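Local coordinates for protein COG0546: Predicted phosphatases (Streptococcus pneumoniae, PDB 2AH5) that is of unknown function but, as a haloacid dehalogenase-like hydrolase, probably removes phosphate groups from a substrate not yet identified, at residues E94-S99 against L203-Y208. Numbering follows the deposited sequence.
Sequences EELSSS and LEVLAY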
loop_
_atom_site.group_PDB
_atom_site.type_symbol
_atom_site.label_atom_id
_atom_site.label_comp_id
_atom_site.label_asym_id
_atom_site.label_seq_id
_atom_site.Cartn_x
_atom_site.Cartn_y
_atom_site.Cartn_z
ATOM N N GLU A 94 5.938 12.951 -10.962
ATOM C CA GLU A 94 6.418 14.258 -11.458
ATOM C C GLU A 94 5.229 15.082 -11.939
ATOM O O GLU A 94 5.086 16.260 -11.598
ATOM C CB GLU A 94 7.418 14.080 -12.622
ATOM C CG GLU A 94 8.742 13.460 -12.296
ATOM C CD GLU A 94 9.585 13.192 -13.556
ATOM O OE1 GLU A 94 9.094 12.501 -14.504
ATOM O OE2 GLU A 94 10.762 13.639 -13.587
ATOM N N GLU A 95 4.337 14.450 -12.701
ATOM C CA GLU A 95 3.185 15.156 -13.250
ATOM C C GLU A 95 2.192 15.603 -12.180
ATOM O O GLU A 95 1.826 16.778 -12.136
ATOM C CB GLU A 95 2.494 14.295 -14.309
ATOM C CG GLU A 95 3.295 14.168 -15.608
ATOM C CD GLU A 95 3.572 15.537 -16.234
ATOM O OE1 GLU A 95 2.591 16.251 -16.528
ATOM O OE2 GLU A 95 4.758 15.902 -16.397
ATOM N N LEU A 96 1.787 14.694 -11.295
ATOM C CA LEU A 96 0.807 15.055 -10.250
ATOM C C LEU A 96 1.388 16.035 -9.226
ATOM O O LEU A 96 0.715 16.999 -8.870
ATOM C CB LEU A 96 0.245 13.814 -9.540
ATOM C CG LEU A 96 -0.777 12.973 -10.298
ATOM C CD1 LEU A 96 -1.070 11.676 -9.514
ATOM C CD2 LEU A 96 -2.082 13.720 -10.546
ATOM N N SER A 97 2.639 15.811 -8.815
ATOM C CA SER A 97 3.292 16.657 -7.789
ATOM C C SER A 97 3.435 18.111 -8.215
ATOM O O SER A 97 3.506 19.006 -7.356
ATOM C CB SER A 97 4.657 16.092 -7.412
ATOM O OG SER A 97 5.556 16.261 -8.484
ATOM N N SER A 98 3.468 18.355 -9.531
ATOM C CA SER A 98 3.507 19.717 -10.040
ATOM C C SER A 98 2.167 20.464 -9.916
ATOM O O SER A 98 2.135 21.677 -10.087
ATOM C CB SER A 98 4.080 19.775 -11.469
ATOM O OG SER A 98 3.195 19.210 -12.416
ATOM N N SER A 99 1.077 19.761 -9.582
ATOM C CA SER A 99 -0.239 20.390 -9.418
ATOM C C SER A 99 -0.910 20.129 -8.062
ATOM O O SER A 99 -1.884 20.800 -7.701
ATOM C CB SER A 99 -1.201 19.926 -10.529
ATOM O OG SER A 99 -0.697 20.265 -11.815
ATOM N N LEU A 203 -0.243 6.230 -16.286
ATOM C CA LEU A 203 -0.593 7.514 -16.947
ATOM C C LEU A 203 -2.090 7.706 -17.209
ATOM O O LEU A 203 -2.590 8.852 -17.369
ATOM C CB LEU A 203 0.282 7.818 -18.186
ATOM C CG LEU A 203 1.803 7.830 -17.962
ATOM C CD1 LEU A 203 2.534 8.303 -19.233
ATOM C CD2 LEU A 203 2.230 8.672 -16.763
ATOM N N GLU A 204 -2.838 6.608 -17.132
ATOM C CA GLU A 204 -4.291 6.695 -17.184
ATOM C C GLU A 204 -4.862 7.496 -15.947
ATOM O O GLU A 204 -5.909 8.140 -16.017
ATOM C CB GLU A 204 -4.822 5.285 -17.221
ATOM C CG GLU A 204 -6.245 5.171 -17.605
ATOM C CD GLU A 204 -6.685 3.718 -17.670
ATOM O OE1 GLU A 204 -5.845 2.800 -17.443
ATOM O OE2 GLU A 204 -7.880 3.528 -17.934
ATOM N N VAL A 205 -4.113 7.477 -14.847
ATOM C CA VAL A 205 -4.520 8.165 -13.609
ATOM C C VAL A 205 -4.689 9.665 -13.859
ATOM O O VAL A 205 -5.539 10.334 -13.276
ATOM C CB VAL A 205 -3.489 7.940 -12.480
ATOM C CG1 VAL A 205 -3.804 8.830 -11.284
ATOM C CG2 VAL A 205 -3.485 6.469 -12.017
ATOM N N LEU A 206 -3.857 10.185 -14.749
ATOM C CA LEU A 206 -3.710 11.625 -14.936
ATOM C C LEU A 206 -4.966 12.246 -15.501
ATOM O O LEU A 206 -5.301 13.368 -15.160
ATOM C CB LEU A 206 -2.540 11.890 -15.871
ATOM C CG LEU A 206 -1.194 11.614 -15.243
ATOM C CD1 LEU A 206 -0.136 11.678 -16.344
ATOM C CD2 LEU A 206 -0.897 12.642 -14.128
ATOM N N ALA A 207 -5.659 11.491 -16.352
ATOM C CA ALA A 207 -6.882 11.946 -17.025
ATOM C C ALA A 207 -7.992 12.324 -16.050
ATOM O O ALA A 207 -8.803 13.210 -16.336
ATOM C CB ALA A 207 -7.376 10.865 -18.007
ATOM N N TYR A 208 -8.036 11.663 -14.885
ATOM C CA TYR A 208 -9.045 11.993 -13.898
ATOM C C TYR A 208 -8.928 13.432 -13.458
ATOM O O TYR A 208 -9.940 14.091 -13.242
ATOM C CB TYR A 208 -9.003 11.070 -12.671
ATOM C CG TYR A 208 -10.187 11.256 -11.740
ATOM C CD1 TYR A 208 -11.495 11.061 -12.199
ATOM C CD2 TYR A 208 -10.006 11.644 -10.408
ATOM C CE1 TYR A 208 -12.586 11.218 -11.353
ATOM C CE2 TYR A 208 -11.097 11.818 -9.546
ATOM C CZ TYR A 208 -12.383 11.603 -10.028
ATOM O OH TYR A 208 -13.486 11.749 -9.211
#
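Leu206 reaches out from the short, weakly bonded helix of about 204-208 and sets one methyl, CD2, against two successive residues of helix 89-97. That methyl lies 3.8 Å from CB of Glu95. Leu206 CD2 is also 3.8 Å from CG of Leu96. The two CD2 methyls of Leu96 and Leu206 are 3.9 Å apart. With CA atoms of Leu96 and Leu206 separated by 7.4 Å, the leucine side chains meet directly, one lying aslant the other. In Leu206 a chi2 of 170° sets CD1 anti to CA and turns the other methyl, CD2, toward helix 89-97; leucine's length and apolar tip let this one methyl reach both neighbours. Leu96 uses its fork instead: CG and CD2 meet Leu206, while CD1 approaches CG1 of Val205 at a looser 4.3 Å, and the same buried side chain packs on Ile7 and Phe9 of strand 6-9. Val205, compact and branched at CB, also meets Leu92 and Ala199. Glu95 belongs at the solvent-facing margin: its CB lends an aliphatic surface to Leu206, and the bend at chi2 (-58°) leaves the carboxylate farther from the leucine methyl. Within the same segment, Ser98 OG donates a 2.8 Å hydrogen bond to Glu95 O. The closest approaches between the segments are all carbon to carbon, so this contact rests on dispersion and the burial of apolar surface, whereas directional bonds hold 203-208 elsewhere, from Tyr208 OH to Gln176 and from Tyr197 OH to Glu204 O, beside the parallel sheet of the HAD-type core.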